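Local structure of sortase B (Clostridium perfringens, 5YFK) at residues 21-26 against 46-51; 55-60 against 139-144. The protein is a class B sortase, probably a cysteine transpeptidase that cleaves a sorting signal and joins the protein carrying it to the cell wall. The protein carries 1 engineered substitution. One frame throughout, in Å; residues are numbered along the deposited sequence.

Contact 1 of 2, residues 21-26 against 46-51; sequences RSLSPL and KNLKNI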
loop_
_atom_site.group_PDB
_atom_site.type_symbol
_atom_site.label_atom_id
_atom_site.label_comp_id
_atom_site.label_asym_id
_atom_site.label_seq_id
_atom_site.Cartn_x
_atom_site.Cartn_y
_atom_site.Cartn_z
ATOM N N ARG A 21 0.996 0.186 -16.568
ATOM C CA ARG A 21 2.172 0.815 -15.987
ATOM C C ARG A 21 2.660 1.985 -16.837
ATOM O O ARG A 21 3.300 2.921 -16.339
ATOM C CB ARG A 21 3.283 -0.213 -15.852
ATOM C CG ARG A 21 4.281 0.117 -14.764
ATOM C CD ARG A 21 5.111 -1.104 -14.435
ATOM N NE ARG A 21 6.494 -0.748 -14.142
ATOM C CZ ARG A 21 7.534 -1.547 -14.362
ATOM N NH1 ARG A 21 7.359 -2.733 -14.930
ATOM N NH2 ARG A 21 8.756 -1.147 -14.042
ATOM N N SER A 22 2.301 1.954 -18.114
ATOM C CA SER A 22 2.625 3.053 -19.017
ATOM C C SER A 22 1.700 4.239 -18.740
ATOM O O SER A 22 2.042 5.379 -19.030
ATOM C CB SER A 22 2.484 2.595 -20.471
ATOM O OG SER A 22 1.117 2.540 -20.845
ATOM N N LEU A 23 0.615 3.971 -18.015
ATOM C CA LEU A 23 -0.315 5.011 -17.576
ATOM C C LEU A 23 0.025 5.542 -16.188
ATOM O O LEU A 23 -0.789 6.224 -15.565
ATOM C CB LEU A 23 -1.738 4.463 -17.542
ATOM C CG LEU A 23 -2.579 4.618 -18.804
ATOM C CD1 LEU A 23 -4.005 4.207 -18.490
ATOM C CD2 LEU A 23 -2.525 6.050 -19.322
ATOM N N SER A 24 1.213 5.222 -15.696
ATOM C CA SER A 24 1.572 5.618 -14.344
ATOM C C SER A 24 1.844 7.101 -14.294
ATOM O O SER A 24 2.658 7.607 -15.057
ATOM C CB SER A 24 2.797 4.878 -13.849
ATOM O OG SER A 24 3.270 5.521 -12.679
ATOM N N PRO A 25 1.219 7.797 -13.338
ATOM C CA PRO A 25 1.519 9.201 -13.159
ATOM C C PRO A 25 2.853 9.418 -12.466
ATOM O O PRO A 25 3.260 10.559 -12.289
ATOM C CB PRO A 25 0.349 9.706 -12.304
ATOM C CG PRO A 25 -0.131 8.497 -11.567
ATOM C CD PRO A 25 0.084 7.352 -12.508
ATOM N N LEU A 26 3.575 8.330 -12.190
ATOM C CA LEU A 26 4.919 8.415 -11.628
ATOM C C LEU A 26 5.968 7.946 -12.643
ATOM O O LEU A 26 6.788 7.083 -12.337
ATOM C CB LEU A 26 5.025 7.557 -10.358
ATOM C CG LEU A 26 4.132 7.949 -9.172
ATOM C CD1 LEU A 26 4.189 6.915 -8.056
ATOM C CD2 LEU A 26 4.503 9.323 -8.632
ATOM N N LYS A 46 -6.911 10.534 -15.343
ATOM C CA LYS A 46 -8.241 10.532 -15.929
ATOM C C LYS A 46 -8.517 9.256 -16.703
ATOM O O LYS A 46 -9.609 8.698 -16.612
ATOM C CB LYS A 46 -8.446 11.773 -16.801
ATOM C CG LYS A 46 -8.591 13.036 -15.970
ATOM C CD LYS A 46 -8.832 14.265 -16.831
ATOM C CE LYS A 46 -8.771 15.540 -16.004
ATOM N NZ LYS A 46 -10.127 15.945 -15.546
ATOM N N ASN A 47 -7.506 8.743 -17.404
ATOM C CA ASN A 47 -7.660 7.500 -18.153
ATOM C C ASN A 47 -7.813 6.301 -17.243
ATOM O O ASN A 47 -8.677 5.480 -17.444
ATOM C CB ASN A 47 -6.466 7.280 -19.074
ATOM C CG ASN A 47 -6.661 7.924 -20.432
ATOM O OD1 ASN A 47 -7.741 7.842 -21.021
ATOM N ND2 ASN A 47 -5.672 8.682 -20.862
ATOM N N LEU A 48 -7.055 6.270 -16.152
ATOM C CA LEU A 48 -7.278 5.243 -15.137
ATOM C C LEU A 48 -8.699 5.258 -14.561
ATOM O O LEU A 48 -9.317 4.215 -14.431
ATOM C CB LEU A 48 -6.242 5.399 -14.019
ATOM C CG LEU A 48 -4.826 5.104 -14.508
ATOM C CD1 LEU A 48 -3.758 5.753 -13.628
ATOM C CD2 LEU A 48 -4.644 3.600 -14.553
ATOM N N LYS A 49 -9.142 6.417 -14.082
ATOM C CA LYS A 49 -10.503 6.573 -13.548
ATOM C C LYS A 49 -11.567 6.108 -14.558
ATOM O O LYS A 49 -12.582 5.514 -14.190
ATOM C CB LYS A 49 -10.737 8.039 -13.181
ATOM C CG LYS A 49 -11.233 8.276 -11.766
ATOM C CD LYS A 49 -11.090 9.740 -11.371
ATOM C CE LYS A 49 -9.628 10.173 -11.307
ATOM N NZ LYS A 49 -9.409 11.279 -10.329
ATOM N N ASN A 50 -11.306 6.349 -15.838
ATOM C CA ASN A 50 -12.254 6.001 -16.885
ATOM C C ASN A 50 -12.270 4.501 -17.121
ATOM O O ASN A 50 -13.332 3.900 -17.233
ATOM C CB ASN A 50 -11.908 6.745 -18.176
ATOM C CG ASN A 50 -12.981 6.602 -19.240
ATOM O OD1 ASN A 50 -14.092 7.123 -19.097
ATOM N ND2 ASN A 50 -12.647 5.912 -20.325
ATOM N N ILE A 51 -11.102 3.873 -17.065
ATOM C CA ILE A 51 -11.039 2.420 -17.133
ATOM C C ILE A 51 -11.762 1.780 -15.946
ATOM O O ILE A 51 -12.493 0.799 -16.104
ATOM C CB ILE A 51 -9.582 1.918 -17.199
ATOM C CG1 ILE A 51 -8.930 2.344 -18.514
ATOM C CG2 ILE A 51 -9.549 0.400 -17.097
ATOM C CD1 ILE A 51 -7.433 2.559 -18.429
#
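Residues 46-51 form the last turns of helix 35-51, and the irregular segment 21-26 runs past one flank of them, nearest at Leu23 and Leu48, whose CA atoms are 7.4 Å apart. This is loop-on-helix packing within the N-terminal helical part of the sortase B chain, away from the predicted catalytic residues. No hydrogen bond joins the two segments, and the contact is small and mostly apolar.

Leu23 carries it. Its CB points at the helix, and CD1 reaches two side chains one turn apart: it meets Ile51 CD1 tip to tip at 3.8 Å and lies over Asn47 CB, whose side chain it crosses at about a right angle. The same Leu23 CD1 also rests against Leu48 CD2 at 4.0 Å. Leu48 holds CG anti to its carbonyl carbon (chi1 -66°), which sends the isobutyl group across to the loop, with CD1 of Leu48 3.6 Å from Leu23 O. That carbonyl has a weak hydrogen bond from Ser44 OG, one turn back on the helix.

Beyond Leu23 the chain turns toward the sheet, where Pro25 meets Trp58 and Tyr142, and Pro25 CD comes within 4.3 Å of Leu48 CD1. The bend is an ST turn: Ser24, its CB directed away from the helix, turns OG anti to its own N (chi1 167°) and accepts the N-H of Leu26 over 2.9 Å.

Contact 2 of 2, residues 55-60 against 139-144; sequences YRFWIK and VTLYRE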
loop_
_atom_site.group_PDB
_atom_site.type_symbol
_atom_site.label_atom_id
_atom_site.label_comp_id
_atom_site.label_asym_id
_atom_site.label_seq_id
_atom_site.Cartn_x
_atom_site.Cartn_y
_atom_site.Cartn_z
ATOM N N TYR A 55 -10.677 3.410 -9.150
ATOM C CA TYR A 55 -9.309 3.915 -9.040
ATOM C C TYR A 55 -9.199 5.045 -8.017
ATOM O O TYR A 55 -10.038 5.951 -7.990
ATOM C CB TYR A 55 -8.832 4.420 -10.397
ATOM C CG TYR A 55 -7.466 5.063 -10.333
ATOM C CD1 TYR A 55 -6.324 4.284 -10.246
ATOM C CD2 TYR A 55 -7.329 6.439 -10.262
ATOM C CE1 TYR A 55 -5.075 4.863 -10.159
ATOM C CE2 TYR A 55 -6.081 7.035 -10.247
ATOM C CZ TYR A 55 -4.957 6.235 -10.164
ATOM O OH TYR A 55 -3.717 6.807 -10.052
ATOM N N ARG A 56 -8.146 5.022 -7.196
ATOM C CA ARG A 56 -7.946 6.081 -6.215
ATOM C C ARG A 56 -6.573 6.740 -6.295
ATOM O O ARG A 56 -6.460 7.957 -6.129
ATOM C CB ARG A 56 -8.177 5.558 -4.797
ATOM C CG ARG A 56 -9.570 4.978 -4.554
ATOM C CD ARG A 56 -10.618 6.084 -4.469
ATOM N NE ARG A 56 -11.974 5.558 -4.290
ATOM C CZ ARG A 56 -12.840 5.365 -5.280
ATOM N NH1 ARG A 56 -12.506 5.656 -6.526
ATOM N NH2 ARG A 56 -14.030 4.845 -5.026
ATOM N N PHE A 57 -5.519 5.939 -6.443
ATOM C CA PHE A 57 -4.177 6.487 -6.500
ATOM C C PHE A 57 -3.192 5.468 -7.073
ATOM O O PHE A 57 -3.519 4.285 -7.235
ATOM C CB PHE A 57 -3.707 6.967 -5.099
ATOM C CG PHE A 57 -3.793 5.917 -4.023
ATOM C CD1 PHE A 57 -2.695 5.136 -3.715
ATOM C CD2 PHE A 57 -4.905 5.851 -3.192
ATOM C CE1 PHE A 57 -2.764 4.176 -2.710
ATOM C CE2 PHE A 57 -4.945 4.964 -2.117
ATOM C CZ PHE A 57 -3.847 4.148 -1.853
ATOM N N TRP A 58 -1.966 5.920 -7.318
ATOM C CA TRP A 58 -0.905 5.042 -7.773
ATOM C C TRP A 58 0.097 4.814 -6.619
ATOM O O TRP A 58 0.361 5.710 -5.813
ATOM C CB TRP A 58 -0.188 5.650 -8.987
ATOM C CG TRP A 58 0.685 4.651 -9.712
ATOM C CD1 TRP A 58 1.911 4.194 -9.324
ATOM C CD2 TRP A 58 0.316 3.874 -10.851
ATOM N NE1 TRP A 58 2.353 3.238 -10.188
ATOM C CE2 TRP A 58 1.346 2.936 -11.066
ATOM C CE3 TRP A 58 -0.829 3.820 -11.651
ATOM C CZ2 TRP A 58 1.358 2.104 -12.154
ATOM C CZ3 TRP A 58 -0.829 2.977 -12.735
ATOM C CH2 TRP A 58 0.254 2.110 -12.971
ATOM N N ILE A 59 0.603 3.603 -6.527
ATOM C CA ILE A 59 1.625 3.276 -5.526
ATOM C C ILE A 59 2.876 2.742 -6.224
ATOM O O ILE A 59 2.813 1.843 -7.068
ATOM C CB ILE A 59 1.081 2.242 -4.504
ATOM C CG1 ILE A 59 2.076 2.003 -3.371
ATOM C CG2 ILE A 59 0.715 0.938 -5.160
ATOM C CD1 ILE A 59 1.484 1.245 -2.188
ATOM N N LYS A 60 4.021 3.194 -5.729
ATOM C CA LYS A 60 5.290 2.664 -6.121
ATOM C C LYS A 60 6.174 2.509 -4.902
ATOM O O LYS A 60 6.373 3.467 -4.143
ATOM C CB LYS A 60 5.954 3.596 -7.151
ATOM C CG LYS A 60 7.384 3.198 -7.536
ATOM C CD LYS A 60 7.427 1.878 -8.275
ATOM C CE LYS A 60 8.732 1.122 -8.054
ATOM N NZ LYS A 60 8.573 -0.321 -8.388
ATOM N N VAL A 139 7.959 4.824 0.179
ATOM C CA VAL A 139 6.788 4.503 -0.644
ATOM C C VAL A 139 6.235 5.817 -1.213
ATOM O O VAL A 139 6.066 6.822 -0.505
ATOM C CB VAL A 139 5.707 3.791 0.188
ATOM C CG1 VAL A 139 4.502 3.388 -0.646
ATOM C CG2 VAL A 139 6.274 2.590 0.896
ATOM N N THR A 140 6.084 5.848 -2.521
ATOM C CA THR A 140 5.502 6.994 -3.204
ATOM C C THR A 140 4.050 6.744 -3.625
ATOM O O THR A 140 3.736 5.687 -4.157
ATOM C CB THR A 140 6.357 7.332 -4.440
ATOM O OG1 THR A 140 7.738 7.303 -4.064
ATOM C CG2 THR A 140 6.031 8.730 -4.956
ATOM N N LEU A 141 3.162 7.676 -3.298
ATOM C CA LEU A 141 1.792 7.660 -3.847
ATOM C C LEU A 141 1.582 8.806 -4.812
ATOM O O LEU A 141 2.139 9.872 -4.636
ATOM C CB LEU A 141 0.742 7.758 -2.737
ATOM C CG LEU A 141 0.850 6.737 -1.611
ATOM C CD1 LEU A 141 -0.271 6.909 -0.601
ATOM C CD2 LEU A 141 0.933 5.308 -2.157
ATOM N N TYR A 142 0.660 8.622 -5.747
ATOM C CA TYR A 142 0.180 9.741 -6.544
ATOM C C TYR A 142 -1.319 9.765 -6.540
ATOM O O TYR A 142 -1.936 8.771 -6.898
ATOM C CB TYR A 142 0.667 9.621 -7.977
ATOM C CG TYR A 142 0.462 10.899 -8.750
ATOM C CD1 TYR A 142 -0.753 11.177 -9.372
ATOM C CD2 TYR A 142 1.511 11.776 -8.948
ATOM C CE1 TYR A 142 -0.901 12.326 -10.157
ATOM C CE2 TYR A 142 1.344 12.944 -9.655
ATOM C CZ TYR A 142 0.140 13.201 -10.270
ATOM O OH TYR A 142 0.034 14.332 -11.039
ATOM N N ARG A 143 -1.879 10.801 -5.924
ATOM C CA ARG A 143 -3.312 10.908 -5.720
ATOM C C ARG A 143 -3.783 12.332 -6.035
ATOM O O ARG A 143 -3.203 13.310 -5.558
ATOM C CB ARG A 143 -3.678 10.575 -4.272
ATOM C CG ARG A 143 -5.177 10.667 -4.023
ATOM C CD ARG A 143 -5.651 9.901 -2.785
ATOM N NE ARG A 143 -5.363 10.631 -1.558
ATOM C CZ ARG A 143 -6.169 11.544 -1.002
ATOM N NH1 ARG A 143 -5.718 12.286 -0.008
ATOM N NH2 ARG A 143 -7.423 11.683 -1.393
ATOM N N GLU A 144 -4.858 12.449 -6.803
ATOM C CA GLU A 144 -5.418 13.773 -7.099
ATOM C C GLU A 144 -4.330 14.739 -7.545
ATOM O O GLU A 144 -4.181 15.845 -6.993
ATOM C CB GLU A 144 -6.166 14.324 -5.880
ATOM C CG GLU A 144 -7.320 13.432 -5.441
ATOM C CD GLU A 144 -8.144 14.018 -4.308
ATOM O OE1 GLU A 144 -9.323 13.623 -4.194
ATOM O OE2 GLU A 144 -7.586 14.766 -3.461
HETATM O O HOH W 1 -6.060 9.960 -7.750
HETATM O O HOH W 2 9.211 5.020 -3.578
#
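Strands 55-60 and 139-143 run antiparallel at 154°, their axes 4.6 Å apart, as neighbours in the closed sheet of the sortase beta-barrel. Two hydrogen-bonded pairs, Trp58 with Tyr142 and Lys60 with Thr140, flank the non-hydrogen-bonded pair Ile59-Leu141. Trp58 N reaches Tyr142 O at 2.9 Å, nearly straight at 164°, while the return bond from Tyr142 N lies on a lone pair of Trp58 O. That oxygen also takes a CA-H...O contact from Leu141 CA at 3.1 Å.

On the face of Ile59 and Leu141, Leu141 CD2 packs against Ile59 CG1 at 3.7 Å, the two side chains lying alongside and pointing the same way. Phe57 has its ring in the crowded position between N and the carbonyl carbon (chi1 55°), where CE1 touches the same Leu141 CD2 at 3.9 Å. Arg143 crosses Phe57 obliquely, CB to CB at 3.7 Å, with its guanidinium nearly perpendicular to the ring. On the other face Trp58 and Tyr142 meet only at their CB atoms before their rings diverge.

Beyond Trp58-Tyr142 a water continues the ladder, donating to Arg56 O at 2.6 Å and accepting from Glu144 N. A second water sits beside the Lys60-Thr140 pair, donating to Lys60 O and hydrogen-bonded to Thr140 OG1.

Strand 67-72 borders 55-60 on its other edge, where Arg56 and Phe57 form a classic beta bulge opposite Val70; strand 146-159 pairs with 139-143, and helix 35-51 covers Tyr55, Trp58 and Tyr142, with Glu45 accepting from Tyr55 OH.

Starting from the N terminus, the chain leaves helix 16-19 through 21-26 and returns along helix 35-51, so contact 1 closes a short loop, part of which (28-33) is not modelled. A few residues later it enters strand 55-61, and contact 2 closes the much longer excursion through strands 67-72, 94-96 and 107-111 and helix 130-135. The two loops follow in series, neither nested nor crossed. Their centres lie about 10 Å apart and they share one interface: Pro25 lies on the Tyr142 ring and the Trp58 indole, and Leu48 on the Tyr55 ring. Together they tie the N-terminal loop and helix to the junction of the sheet's first strand and 138-143.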